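Glycosyl hyrolase, family 3 (Deinococcus radiodurans, PDB 3TEV) probably hydrolyses O-glycosyl bonds, as expected of a family 3 glycoside hydrolase built on a TIM-barrel domain. Local coordinates at residues G257-D262 against G286-M291; A174-H179 against T219-T224; Q20-D25 against A301-V306; H74-I79 against R325-R330; D14-G19 against A316-R321. All coordinates share one frame; numbering follows the deposited sequence.

In the fold
The eight parallel strands close into a TIM barrel, and the contacts sample its wall, its surrounding helices and its N-terminal end. Contacts 1 and 2 are neighbours in the wall, centres about 9 Å apart, joined by the hydrogen-bonded backbones of V258, V260 and I222. Contact 3 packs the helix that follows strand 290-291 outside strand 22-24; its centre is about 20 Å from that of contact 2. Contacts 4 and 5 share helix 314-330, with centres about 15 Å apart, and R325 NH2 reaches D14 OD2 at 2.6 Å in a salt bridge. In TIM barrels the active site lies at the C-terminal strand ends, where D262 and H179 stand.

Contact 1: G257-D262 against G286-M291; sequences GVIVTD and GADLVM
I259 and D288 are tied by two hydrogen bonds, one nearly straight and one bent. I259 N donates to the carboxylate OD2 of D288 at 2.8 Å with an N-H...O angle of 168°, meeting that oxygen on its anti side, while D288 N returns the bent bond of 2.9 Å to I259 O. L289 N reaches the same I259 O only weakly, at 3.3 Å. Further on, T261 N bonds to L289 O at 3.1 Å, approaching nearly along the C=O axis (163°), and V260 and L289 form a single backbone bridge. The next bond uses a side chain: M291 N donates to T261 OG1 at 3.1 Å. Chi1 of 70° sets this hydroxyl between its own backbone N and carbonyl carbon, and from there OG1 donates to D262 O at 2.9 Å, so the hydroxyl both accepts and donates.

Apolar contact runs mainly through V260, whose CG2 lies 3.7 Å from M291 CG and also touches L289 CD2. On the flank carrying A287, its CB meets T261 CG2. G286, with positive phi, ends the preceding helix in a Schellman motif just before this pairing begins.

Charge gathers at D288, which also makes salt bridges to R250 through OD2 and to R323 through OD1. Strands 258-261 and 290-291 are the seventh and eighth of the barrel, and theirs is the pairing that closes the ring. Because a carboxylate and a hydroxyl take places that backbone carbonyls would fill in a regular parallel pair, the seam relies partly on side-chain groups, and the two arginines would be expected to keep D288 ionised.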
# COMPACT_ATOMS: atom_id res chain seq x y z
N GLY A 257 -10.35 -6.59 2.33
CA GLY A 257 -9.16 -6.62 1.50
C GLY A 257 -7.88 -6.41 2.30
O GLY A 257 -7.91 -6.36 3.53
N VAL A 258 -6.76 -6.25 1.59
CA VAL A 258 -5.44 -6.10 2.19
C VAL A 258 -5.25 -4.67 2.69
O VAL A 258 -5.52 -3.71 1.96
CB VAL A 258 -4.35 -6.42 1.15
CG1 VAL A 258 -2.93 -5.96 1.61
CG2 VAL A 258 -4.39 -7.92 0.78
N ILE A 259 -4.81 -4.52 3.94
CA ILE A 259 -4.37 -3.21 4.41
C ILE A 259 -2.86 -3.22 4.53
O ILE A 259 -2.31 -4.09 5.20
CB ILE A 259 -5.00 -2.87 5.75
CG1 ILE A 259 -6.52 -2.83 5.61
CG2 ILE A 259 -4.42 -1.55 6.28
CD1 ILE A 259 -7.26 -2.66 6.94
N VAL A 260 -2.20 -2.29 3.84
CA VAL A 260 -0.74 -2.18 3.89
C VAL A 260 -0.38 -0.81 4.48
O VAL A 260 -1.07 0.16 4.22
CB VAL A 260 -0.07 -2.45 2.48
CG1 VAL A 260 -0.58 -1.46 1.45
CG2 VAL A 260 1.46 -2.35 2.56
N THR A 261 0.67 -0.73 5.29
CA THR A 261 1.11 0.55 5.85
C THR A 261 1.91 1.31 4.82
O THR A 261 2.62 0.68 4.01
CB THR A 261 2.13 0.36 6.94
OG1 THR A 261 3.36 -0.10 6.33
CG2 THR A 261 1.63 -0.63 7.98
N ASP A 262 1.85 2.64 4.83
CA ASP A 262 2.82 3.42 4.06
C ASP A 262 4.24 3.08 4.55
O ASP A 262 4.42 2.47 5.62
CB ASP A 262 2.52 4.92 4.21
CG ASP A 262 3.11 5.79 3.06
OD1 ASP A 262 4.00 5.32 2.33
OD2 ASP A 262 2.66 6.95 2.90
N GLY A 286 -4.33 -3.51 12.91
CA GLY A 286 -5.14 -4.03 11.81
C GLY A 286 -4.52 -4.17 10.42
O GLY A 286 -5.19 -4.68 9.52
N ALA A 287 -3.29 -3.70 10.21
CA ALA A 287 -2.58 -3.92 8.95
C ALA A 287 -2.34 -5.41 8.72
O ALA A 287 -2.09 -6.17 9.68
CB ALA A 287 -1.25 -3.19 8.95
N ASP A 288 -2.40 -5.83 7.46
CA ASP A 288 -2.00 -7.20 7.07
C ASP A 288 -0.53 -7.25 6.66
O ASP A 288 0.08 -8.33 6.67
CB ASP A 288 -2.82 -7.68 5.87
CG ASP A 288 -4.30 -7.61 6.14
OD1 ASP A 288 -4.75 -8.28 7.10
OD2 ASP A 288 -5.00 -6.86 5.43
N LEU A 289 0.02 -6.09 6.28
CA LEU A 289 1.31 -6.02 5.59
C LEU A 289 2.02 -4.75 6.01
O LEU A 289 1.44 -3.66 5.97
CB LEU A 289 1.11 -6.00 4.05
CG LEU A 289 2.38 -6.15 3.17
CD1 LEU A 289 3.19 -7.45 3.50
CD2 LEU A 289 2.03 -6.12 1.68
N VAL A 290 3.29 -4.87 6.40
CA VAL A 290 4.07 -3.70 6.77
C VAL A 290 5.16 -3.47 5.72
O VAL A 290 5.93 -4.38 5.39
CB VAL A 290 4.70 -3.88 8.19
CG1 VAL A 290 5.71 -2.76 8.49
CG2 VAL A 290 3.60 -3.89 9.25
N MSE A 291 5.21 -2.25 5.17
CA MSE A 291 6.30 -1.87 4.28
C MSE A 291 7.54 -1.58 5.10
O MSE A 291 7.60 -0.56 5.75
CB MSE A 291 5.96 -0.63 3.47
CG MSE A 291 4.85 -0.88 2.50
SE MSE A 291 4.62 0.56 1.22
CE MSE A 291 6.21 0.05 0.22

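Contact 2: A174-H179 against T219-T224; sequences APCAKH and TPAIMT
A177 and I222 pair as neighbours in parallel strands, A177 N donating to A221 O at 3.1 Å and M223 N to A177 O at 2.8 Å, the second almost straight at 176°, so that both peptide groups of A177 are spanned by the partner strand.

The side chains alternate about this pair. C176 carries SG anti to its backbone N (chi1 -177°), which lays the sulfur alongside the opposing strand, 3.9 Å from A221 CB and 3.8 Å from M223 CB. Its neighbour A177 turns to the other face and sets CB 3.8 Å from T219 CG2. At the start of the pairing the two proline rings cross at about a right angle, P175 CD resting 3.7 Å from P220 CG. At the far end K178 and M223 lie side by side and point the same way, CB to CB. The selenium of the selenomethionine M223 stands 4.9 Å from the centroid of the H179 ring, in an oblique approach 54° off the ring normal.

The peptide before H179 is cis, and the chain turns a corner there. K178 CB sits over the centre of one face of the H179 ring. Both polar ends find partners beyond the two segments: K178 NZ bonds to F130 O and H179 ND1 to the carboxylate of D135, while H183 meets the H179 ring edge-to-face.

Strands 174-180 and 221-224 are the fifth and sixth of the barrel, and a cis lysine-histidine pair at a C-terminal strand end, beside the expected substrate pocket, is consistent with the family 3 TIM barrel.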
# COMPACT_ATOMS: atom_id res chain seq x y z
N ALA A 174 -3.22 -6.20 -9.27
CA ALA A 174 -3.88 -5.64 -8.10
C ALA A 174 -3.55 -4.16 -8.02
O ALA A 174 -2.38 -3.79 -8.08
CB ALA A 174 -3.42 -6.32 -6.82
N PRO A 175 -4.57 -3.29 -7.93
CA PRO A 175 -4.26 -1.89 -7.66
C PRO A 175 -4.35 -1.66 -6.16
O PRO A 175 -4.99 -2.44 -5.46
CB PRO A 175 -5.39 -1.16 -8.40
CG PRO A 175 -6.55 -2.09 -8.29
CD PRO A 175 -6.00 -3.49 -8.25
N CYS A 176 -3.73 -0.62 -5.65
CA CYS A 176 -3.83 -0.33 -4.22
C CYS A 176 -4.17 1.14 -4.05
O CYS A 176 -3.37 2.00 -4.42
CB CYS A 176 -2.51 -0.66 -3.53
SG CYS A 176 -2.47 -0.44 -1.71
N ALA A 177 -5.36 1.43 -3.52
CA ALA A 177 -5.80 2.80 -3.29
C ALA A 177 -4.98 3.44 -2.15
O ALA A 177 -4.69 2.78 -1.15
CB ALA A 177 -7.27 2.80 -2.94
N LYS A 178 -4.61 4.70 -2.31
CA LYS A 178 -3.86 5.41 -1.27
C LYS A 178 -4.28 6.90 -1.22
O LYS A 178 -4.88 7.38 -2.18
CB LYS A 178 -2.37 5.26 -1.53
CG LYS A 178 -1.95 5.68 -2.91
CD LYS A 178 -0.49 5.32 -3.20
CE LYS A 178 -0.02 6.15 -4.40
NZ LYS A 178 1.29 5.69 -4.91
N HIS A 179 -4.03 7.62 -0.12
CA HIS A 179 -3.53 7.09 1.17
C HIS A 179 -4.61 7.22 2.23
O HIS A 179 -4.90 8.32 2.70
CB HIS A 179 -2.33 7.89 1.67
CG HIS A 179 -1.28 8.09 0.64
ND1 HIS A 179 -1.47 8.90 -0.47
CD2 HIS A 179 -0.01 7.62 0.55
CE1 HIS A 179 -0.36 8.90 -1.20
NE2 HIS A 179 0.54 8.13 -0.60
N THR A 219 -11.95 -2.35 -4.48
CA THR A 219 -10.60 -2.08 -3.99
C THR A 219 -10.00 -3.30 -3.26
O THR A 219 -10.33 -3.55 -2.11
CB THR A 219 -10.59 -0.83 -3.07
OG1 THR A 219 -11.25 0.26 -3.73
CG2 THR A 219 -9.18 -0.42 -2.72
N PRO A 220 -9.10 -4.05 -3.92
CA PRO A 220 -8.54 -5.26 -3.31
C PRO A 220 -7.47 -4.99 -2.22
O PRO A 220 -7.19 -5.88 -1.40
CB PRO A 220 -7.89 -5.99 -4.49
CG PRO A 220 -8.14 -5.13 -5.70
CD PRO A 220 -8.54 -3.78 -5.25
N ALA A 221 -6.90 -3.78 -2.23
CA ALA A 221 -5.86 -3.35 -1.27
C ALA A 221 -5.93 -1.86 -1.03
O ALA A 221 -6.25 -1.06 -1.95
CB ALA A 221 -4.49 -3.73 -1.77
N ILE A 222 -5.63 -1.47 0.21
CA ILE A 222 -5.61 -0.09 0.62
C ILE A 222 -4.32 0.20 1.37
O ILE A 222 -3.94 -0.57 2.24
CB ILE A 222 -6.78 0.20 1.56
CG1 ILE A 222 -8.11 0.08 0.80
CG2 ILE A 222 -6.62 1.61 2.16
CD1 ILE A 222 -9.34 0.44 1.64
N MSE A 223 -3.66 1.31 1.04
CA MSE A 223 -2.47 1.75 1.74
C MSE A 223 -2.83 2.88 2.68
O MSE A 223 -3.50 3.86 2.27
CB MSE A 223 -1.41 2.22 0.77
CG MSE A 223 -0.06 2.51 1.45
SE MSE A 223 0.98 3.67 0.34
CE MSE A 223 2.68 2.86 0.45
N THR A 224 -2.39 2.76 3.93
CA THR A 224 -2.73 3.75 4.95
C THR A 224 -1.71 4.86 5.05
O THR A 224 -0.54 4.69 4.75
CB THR A 224 -2.70 3.13 6.33
OG1 THR A 224 -1.32 2.87 6.65
CG2 THR A 224 -3.47 1.87 6.35

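Contact 3: Q20-D25 against A301-V306; sequences QLLMID and ATLAAV
L22 meets the helix with both of its methyls. Chi1 of -52° places CG anti to the carbonyl carbon, and chi2 of -173° then extends the CD1 branch anti to CA, the two methyls parting over different helix residues. CD1 goes to L303, touching CD2 at 3.7 Å and lying as close to CG; CD2 reaches T302 CG2 at 4.0 Å and V306 CG2 at 4.2 Å. The leucine therefore straddles the helix surface, with T302 and V306, one turn apart, under one branch and L303 under the other.

V306 is forked in its turn. Its CG2 receives L22, whereas CG1, anti to the backbone N, lies 4.2 Å from L21 CD1, and these two side chains cross obliquely. T302 offers only carbon: its CG2 is the branch anti to the backbone N and faces the strand, while OG1 is hydrogen-bonded to V298 O within its own helix. L303 leaves the helix at an angle to the strand, and its end then bends nearer; it also touches Y38 and H42, so it is wedged between the strand and helix 33-42.

The backbones themselves stay apart. The axes of strand 22-24 and the helical segment 301-306 approach to 10.7 Å and run antiparallel, at 176°, as expected where the helix after the eighth barrel strand packs outside the first. L22 faces outward to this helix, and the following M23 points inward to A78 and F130.

With no hydrogen bond across it and a modest 202 Å² buried, the contact is held by van der Waals packing of branched aliphatic groups, its one hydroxyl being satisfied within the helix.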
# COMPACT_ATOMS: atom_id res chain seq x y z
N GLN A 20 6.64 -13.14 6.24
CA GLN A 20 5.44 -13.21 5.40
C GLN A 20 4.50 -12.02 5.60
O GLN A 20 3.49 -11.87 4.89
CB GLN A 20 4.73 -14.54 5.64
CG GLN A 20 5.60 -15.75 5.20
CD GLN A 20 5.05 -17.11 5.62
OE1 GLN A 20 4.34 -17.24 6.65
NE2 GLN A 20 5.40 -18.15 4.84
N LEU A 21 4.84 -11.16 6.57
CA LEU A 21 4.02 -9.98 6.86
C LEU A 21 4.72 -8.68 6.48
O LEU A 21 4.25 -7.59 6.80
CB LEU A 21 3.62 -9.96 8.35
CG LEU A 21 2.94 -11.23 8.88
CD1 LEU A 21 2.85 -11.22 10.43
CD2 LEU A 21 1.56 -11.45 8.23
N LEU A 22 5.86 -8.79 5.78
CA LEU A 22 6.62 -7.61 5.40
C LEU A 22 6.75 -7.45 3.89
O LEU A 22 6.82 -8.44 3.15
CB LEU A 22 8.04 -7.63 5.98
CG LEU A 22 8.31 -7.84 7.46
CD1 LEU A 22 9.82 -7.63 7.71
CD2 LEU A 22 7.48 -6.89 8.33
N MSE A 23 6.82 -6.20 3.46
CA MSE A 23 7.12 -5.87 2.08
C MSE A 23 8.40 -5.05 2.15
O MSE A 23 8.46 -4.01 2.84
CB MSE A 23 5.99 -5.05 1.45
CG MSE A 23 6.27 -4.58 0.02
SE MSE A 23 4.73 -3.69 -0.80
CE MSE A 23 3.98 -5.15 -1.83
N ILE A 24 9.43 -5.52 1.45
CA ILE A 24 10.73 -4.88 1.52
C ILE A 24 11.16 -4.35 0.17
O ILE A 24 10.59 -4.72 -0.86
CB ILE A 24 11.80 -5.86 2.01
CG1 ILE A 24 11.98 -6.98 0.99
CG2 ILE A 24 11.44 -6.41 3.39
CD1 ILE A 24 13.25 -7.84 1.25
N ASP A 25 12.18 -3.50 0.17
CA ASP A 25 12.78 -3.04 -1.07
C ASP A 25 14.09 -3.77 -1.33
O ASP A 25 14.67 -4.39 -0.43
CB ASP A 25 12.96 -1.50 -1.09
CG ASP A 25 13.82 -0.95 0.06
OD1 ASP A 25 13.86 -1.53 1.18
OD2 ASP A 25 14.46 0.10 -0.14
N ALA A 301 15.95 -5.55 11.80
CA ALA A 301 15.41 -5.11 13.08
C ALA A 301 13.88 -5.21 13.10
O ALA A 301 13.30 -5.52 14.15
CB ALA A 301 15.88 -3.68 13.43
N THR A 302 13.25 -4.98 11.95
CA THR A 302 11.80 -5.11 11.85
C THR A 302 11.38 -6.58 11.96
O THR A 302 10.49 -6.92 12.74
CB THR A 302 11.26 -4.46 10.57
OG1 THR A 302 11.69 -3.09 10.52
CG2 THR A 302 9.76 -4.49 10.54
N LEU A 303 12.01 -7.46 11.17
CA LEU A 303 11.82 -8.90 11.31
C LEU A 303 11.93 -9.37 12.76
O LEU A 303 11.07 -10.11 13.22
CB LEU A 303 12.87 -9.66 10.50
CG LEU A 303 12.64 -9.69 9.01
CD1 LEU A 303 13.98 -9.99 8.31
CD2 LEU A 303 11.56 -10.73 8.68
N ALA A 304 12.98 -8.93 13.45
CA ALA A 304 13.22 -9.35 14.82
C ALA A 304 12.06 -8.99 15.74
O ALA A 304 11.64 -9.80 16.57
CB ALA A 304 14.59 -8.79 15.37
N ALA A 305 11.51 -7.78 15.58
CA ALA A 305 10.38 -7.37 16.40
C ALA A 305 9.13 -8.18 16.03
O ALA A 305 8.39 -8.63 16.91
CB ALA A 305 10.11 -5.88 16.25
N VAL A 306 8.89 -8.37 14.74
CA VAL A 306 7.71 -9.10 14.34
C VAL A 306 7.85 -10.58 14.76
O VAL A 306 6.84 -11.24 15.06
CB VAL A 306 7.42 -8.92 12.83
CG1 VAL A 306 6.23 -9.77 12.37
CG2 VAL A 306 7.17 -7.43 12.53

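Contact 4: H74-I79 against R325-R330; sequences HALIAI and RALARR
L76 and A328 belong to the buried, apolar side of this contact: L76 CD2 lies 3.9 Å from A328 CB and equally near L327 CD2, the two leucines crossing at about a right angle. A328 CB also presses against the backbone, 3.4 Å from H74 O, where the helix passes the turn before the strand.

The partly exposed side is a close, flat stack bordered by a water. The guanidinium of R325, its NH2 salt-bridged to D14, lies on one face of the H74 ring, centres 4.0 Å apart and planes at 11°, with NE2 of the ring over the guanidinium centre. R325 CG sits over the same ring face, offset toward its ND1 rim, in a CH-pi contact of 3.4 Å to the centroid; the arginine torsions there are irregular, so the detail deserves caution. A water in the ring plane donates to R325 O at 2.9 Å and also approaches H74 ND1, at a doubtfully short distance.

L327 additionally touches W128 and P220, and L76 starts its own strand, which is consistent with helix 314-330 lying across the N-terminal end of a TIM barrel.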
# COMPACT_ATOMS: atom_id res chain seq x y z
N HIS A 74 3.09 -17.40 -3.94
CA HIS A 74 2.43 -16.31 -3.20
C HIS A 74 3.06 -14.92 -3.41
O HIS A 74 2.59 -13.92 -2.85
CB HIS A 74 2.39 -16.65 -1.70
CG HIS A 74 1.75 -17.97 -1.40
ND1 HIS A 74 0.50 -18.31 -1.88
CD2 HIS A 74 2.20 -19.06 -0.72
CE1 HIS A 74 0.19 -19.53 -1.48
NE2 HIS A 74 1.20 -20.00 -0.77
N ALA A 75 4.12 -14.86 -4.22
CA ALA A 75 4.85 -13.61 -4.47
C ALA A 75 3.92 -12.41 -4.72
O ALA A 75 3.05 -12.46 -5.60
CB ALA A 75 5.80 -13.78 -5.66
N LEU A 76 4.10 -11.36 -3.94
CA LEU A 76 3.55 -10.05 -4.28
C LEU A 76 4.72 -9.16 -4.73
O LEU A 76 5.64 -8.87 -3.95
CB LEU A 76 2.77 -9.43 -3.13
CG LEU A 76 1.50 -10.22 -2.73
CD1 LEU A 76 1.01 -9.86 -1.30
CD2 LEU A 76 0.36 -10.09 -3.77
N ILE A 77 4.69 -8.78 -6.00
CA ILE A 77 5.72 -7.95 -6.59
C ILE A 77 5.07 -6.64 -7.01
O ILE A 77 4.33 -6.57 -8.02
CB ILE A 77 6.47 -8.65 -7.76
CG1 ILE A 77 7.13 -9.94 -7.25
CG2 ILE A 77 7.57 -7.72 -8.31
CD1 ILE A 77 7.51 -10.97 -8.32
N ALA A 78 5.32 -5.61 -6.20
CA ALA A 78 4.67 -4.33 -6.34
C ALA A 78 5.62 -3.33 -6.97
O ALA A 78 6.84 -3.48 -6.88
CB ALA A 78 4.20 -3.82 -4.97
N ILE A 79 5.05 -2.31 -7.59
CA ILE A 79 5.83 -1.19 -8.06
C ILE A 79 5.13 0.09 -7.65
O ILE A 79 3.91 0.15 -7.56
CB ILE A 79 6.04 -1.25 -9.61
CG1 ILE A 79 7.00 -0.13 -10.07
CG2 ILE A 79 4.68 -1.17 -10.35
CD1 ILE A 79 7.65 -0.38 -11.44
N ARG A 325 -2.39 -13.97 0.57
CA ARG A 325 -2.36 -15.11 -0.29
C ARG A 325 -3.55 -15.11 -1.25
O ARG A 325 -3.38 -15.43 -2.42
CB ARG A 325 -2.23 -16.38 0.55
CG ARG A 325 -0.80 -16.89 0.49
CD ARG A 325 -0.05 -17.07 1.76
NE ARG A 325 -0.10 -18.42 2.23
CZ ARG A 325 0.92 -19.12 2.77
NH1 ARG A 325 2.15 -18.64 2.88
NH2 ARG A 325 0.69 -20.34 3.18
N ALA A 326 -4.71 -14.69 -0.78
CA ALA A 326 -5.89 -14.61 -1.63
C ALA A 326 -5.66 -13.60 -2.76
O ALA A 326 -6.06 -13.86 -3.90
CB ALA A 326 -7.14 -14.27 -0.83
N LEU A 327 -5.00 -12.50 -2.43
CA LEU A 327 -4.64 -11.48 -3.41
C LEU A 327 -3.72 -12.03 -4.50
O LEU A 327 -3.97 -11.85 -5.69
CB LEU A 327 -3.96 -10.28 -2.73
CG LEU A 327 -3.76 -9.03 -3.59
CD1 LEU A 327 -5.11 -8.37 -3.90
CD2 LEU A 327 -2.86 -8.00 -2.92
N ALA A 328 -2.63 -12.68 -4.10
CA ALA A 328 -1.75 -13.34 -5.05
C ALA A 328 -2.43 -14.45 -5.89
O ALA A 328 -2.01 -14.67 -7.02
CB ALA A 328 -0.50 -13.88 -4.36
N ARG A 329 -3.42 -15.18 -5.33
CA ARG A 329 -4.14 -16.21 -6.11
C ARG A 329 -4.98 -15.54 -7.21
O ARG A 329 -5.07 -16.03 -8.33
CB ARG A 329 -5.06 -17.09 -5.24
CG ARG A 329 -4.54 -18.49 -4.99
CD ARG A 329 -5.47 -19.42 -4.14
NE ARG A 329 -6.10 -18.75 -2.99
CZ ARG A 329 -5.64 -18.74 -1.73
NH1 ARG A 329 -4.52 -19.36 -1.38
NH2 ARG A 329 -6.34 -18.08 -0.81
N ARG A 330 -5.58 -14.42 -6.86
CA ARG A 330 -6.43 -13.69 -7.77
C ARG A 330 -5.58 -12.99 -8.84
O ARG A 330 -5.95 -12.97 -10.00
CB ARG A 330 -7.27 -12.68 -6.98
CG ARG A 330 -8.32 -11.98 -7.80
CD ARG A 330 -9.09 -11.01 -6.94
NE ARG A 330 -10.03 -10.24 -7.75
CZ ARG A 330 -10.63 -9.12 -7.36
NH1 ARG A 330 -10.38 -8.62 -6.15
NH2 ARG A 330 -11.47 -8.50 -8.18
O HOH W 1 -1.33 -17.31 -3.26

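Contact 5: D14-G19 against A316-R321; sequences DPVRPG and AVATKR
R321 reaches D14 with chi1 and chi2 both anti, carrying CD straight out from the helix, and then bends at chi3 (66°), which turns NE toward the N-terminal segment. In V16, CG1 is anti to the backbone N, and the other methyl, CG2, is turned to one face of the guanidinium.

The guanidinium grips a single backbone oxygen end-on. NH2 donates to D14 O at 2.8 Å, almost in line with the carbonyl bond, and NH1 donates to the same atom at 3.0 Å from above the carbonyl plane; the oxygen lies close to the guanidinium plane for both. NH1 adds a weak bond to P15 O at 3.2 Å, and it is also bonded to Q20 OE1. The carboxylate of D14 contributes only charge: OD1 is 3.7 Å from NH1, long for a salt bridge and well out of the guanidinium plane, the two planes being 31° apart.

This is how the lead-in to the first barrel strand, 22-24, is fastened to the last helix, 314-330, so that the two ends of the TIM-barrel chain meet at the barrel's N-terminal side.

V16 supplies the apolar half. Its CG2 stands 3.8 Å from the guanidinium plane, over the centre, and also lies 3.7 Å from A318 CA on the helix backbone. V16 CB packs against V317 CG2 at 3.7 Å, the branch that V317 places between its own backbone N and carbonyl carbon; V16 CG1 adds to that patch. The negative carboxylate of D14, whose OD2 is held mainly by R325, probably eases the close approach of R325 NH1 to R321 NE.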
# COMPACT_ATOMS: atom_id res chain seq x y z
N ASP A 14 2.26 -25.16 8.32
CA ASP A 14 2.64 -23.96 7.60
C ASP A 14 2.46 -22.74 8.52
O ASP A 14 1.70 -21.83 8.19
CB ASP A 14 1.80 -23.87 6.32
CG ASP A 14 2.34 -22.87 5.32
OD1 ASP A 14 3.53 -22.47 5.44
OD2 ASP A 14 1.58 -22.49 4.40
N PRO A 15 3.13 -22.74 9.69
CA PRO A 15 2.95 -21.61 10.60
C PRO A 15 3.40 -20.30 9.97
O PRO A 15 4.25 -20.29 9.08
CB PRO A 15 3.80 -21.97 11.83
CG PRO A 15 4.63 -23.14 11.43
CD PRO A 15 4.04 -23.78 10.22
N VAL A 16 2.78 -19.19 10.38
CA VAL A 16 3.10 -17.89 9.81
C VAL A 16 4.50 -17.48 10.23
O VAL A 16 4.86 -17.60 11.39
CB VAL A 16 2.10 -16.82 10.25
CG1 VAL A 16 2.47 -15.45 9.67
CG2 VAL A 16 0.68 -17.22 9.84
N ARG A 17 5.30 -17.02 9.28
CA ARG A 17 6.62 -16.49 9.61
C ARG A 17 6.60 -14.97 9.58
O ARG A 17 5.84 -14.38 8.83
CB ARG A 17 7.64 -17.02 8.64
CG ARG A 17 7.69 -18.54 8.62
CD ARG A 17 8.65 -19.01 7.57
NE ARG A 17 10.01 -18.66 7.97
CZ ARG A 17 11.08 -18.78 7.19
NH1 ARG A 17 10.93 -19.23 5.93
NH2 ARG A 17 12.28 -18.44 7.67
N PRO A 18 7.46 -14.33 10.39
CA PRO A 18 7.46 -12.86 10.42
C PRO A 18 7.71 -12.26 9.05
O PRO A 18 7.11 -11.26 8.73
CB PRO A 18 8.61 -12.51 11.39
CG PRO A 18 9.34 -13.80 11.67
CD PRO A 18 8.40 -14.93 11.36
N GLY A 19 8.57 -12.87 8.23
CA GLY A 19 8.84 -12.32 6.89
C GLY A 19 7.64 -12.31 5.95
O GLY A 19 7.62 -11.57 4.98
N ALA A 316 -4.55 -14.54 14.48
CA ALA A 316 -4.64 -13.22 13.88
C ALA A 316 -3.70 -13.10 12.68
O ALA A 316 -4.12 -12.63 11.60
CB ALA A 316 -4.34 -12.14 14.93
N VAL A 317 -2.45 -13.54 12.82
CA VAL A 317 -1.52 -13.39 11.69
C VAL A 317 -1.82 -14.37 10.54
O VAL A 317 -1.49 -14.09 9.37
CB VAL A 317 -0.02 -13.40 12.09
CG1 VAL A 317 0.30 -12.21 13.00
CG2 VAL A 317 0.38 -14.72 12.73
N ALA A 318 -2.44 -15.50 10.87
CA ALA A 318 -2.90 -16.45 9.84
C ALA A 318 -3.93 -15.77 8.94
O ALA A 318 -3.86 -15.89 7.71
CB ALA A 318 -3.47 -17.76 10.49
N THR A 319 -4.85 -15.04 9.55
CA THR A 319 -5.87 -14.28 8.83
C THR A 319 -5.20 -13.22 7.92
O THR A 319 -5.55 -13.07 6.75
CB THR A 319 -6.85 -13.59 9.82
OG1 THR A 319 -7.47 -14.59 10.64
CG2 THR A 319 -7.93 -12.79 9.09
N LYS A 320 -4.22 -12.50 8.45
CA LYS A 320 -3.50 -11.50 7.65
C LYS A 320 -2.80 -12.16 6.46
O LYS A 320 -2.92 -11.69 5.34
CB LYS A 320 -2.51 -10.70 8.49
CG LYS A 320 -3.11 -9.95 9.69
CD LYS A 320 -1.94 -9.43 10.60
CE LYS A 320 -2.44 -8.84 11.90
NZ LYS A 320 -3.38 -7.70 11.62
N ARG A 321 -2.11 -13.27 6.70
CA ARG A 321 -1.40 -13.94 5.61
C ARG A 321 -2.34 -14.46 4.52
O ARG A 321 -2.01 -14.38 3.33
CB ARG A 321 -0.49 -15.07 6.14
CG ARG A 321 0.40 -15.66 5.04
CD ARG A 321 1.31 -16.80 5.54
NE ARG A 321 0.50 -17.95 5.95
CZ ARG A 321 0.96 -19.07 6.50
NH1 ARG A 321 2.27 -19.25 6.74
NH2 ARG A 321 0.10 -20.03 6.80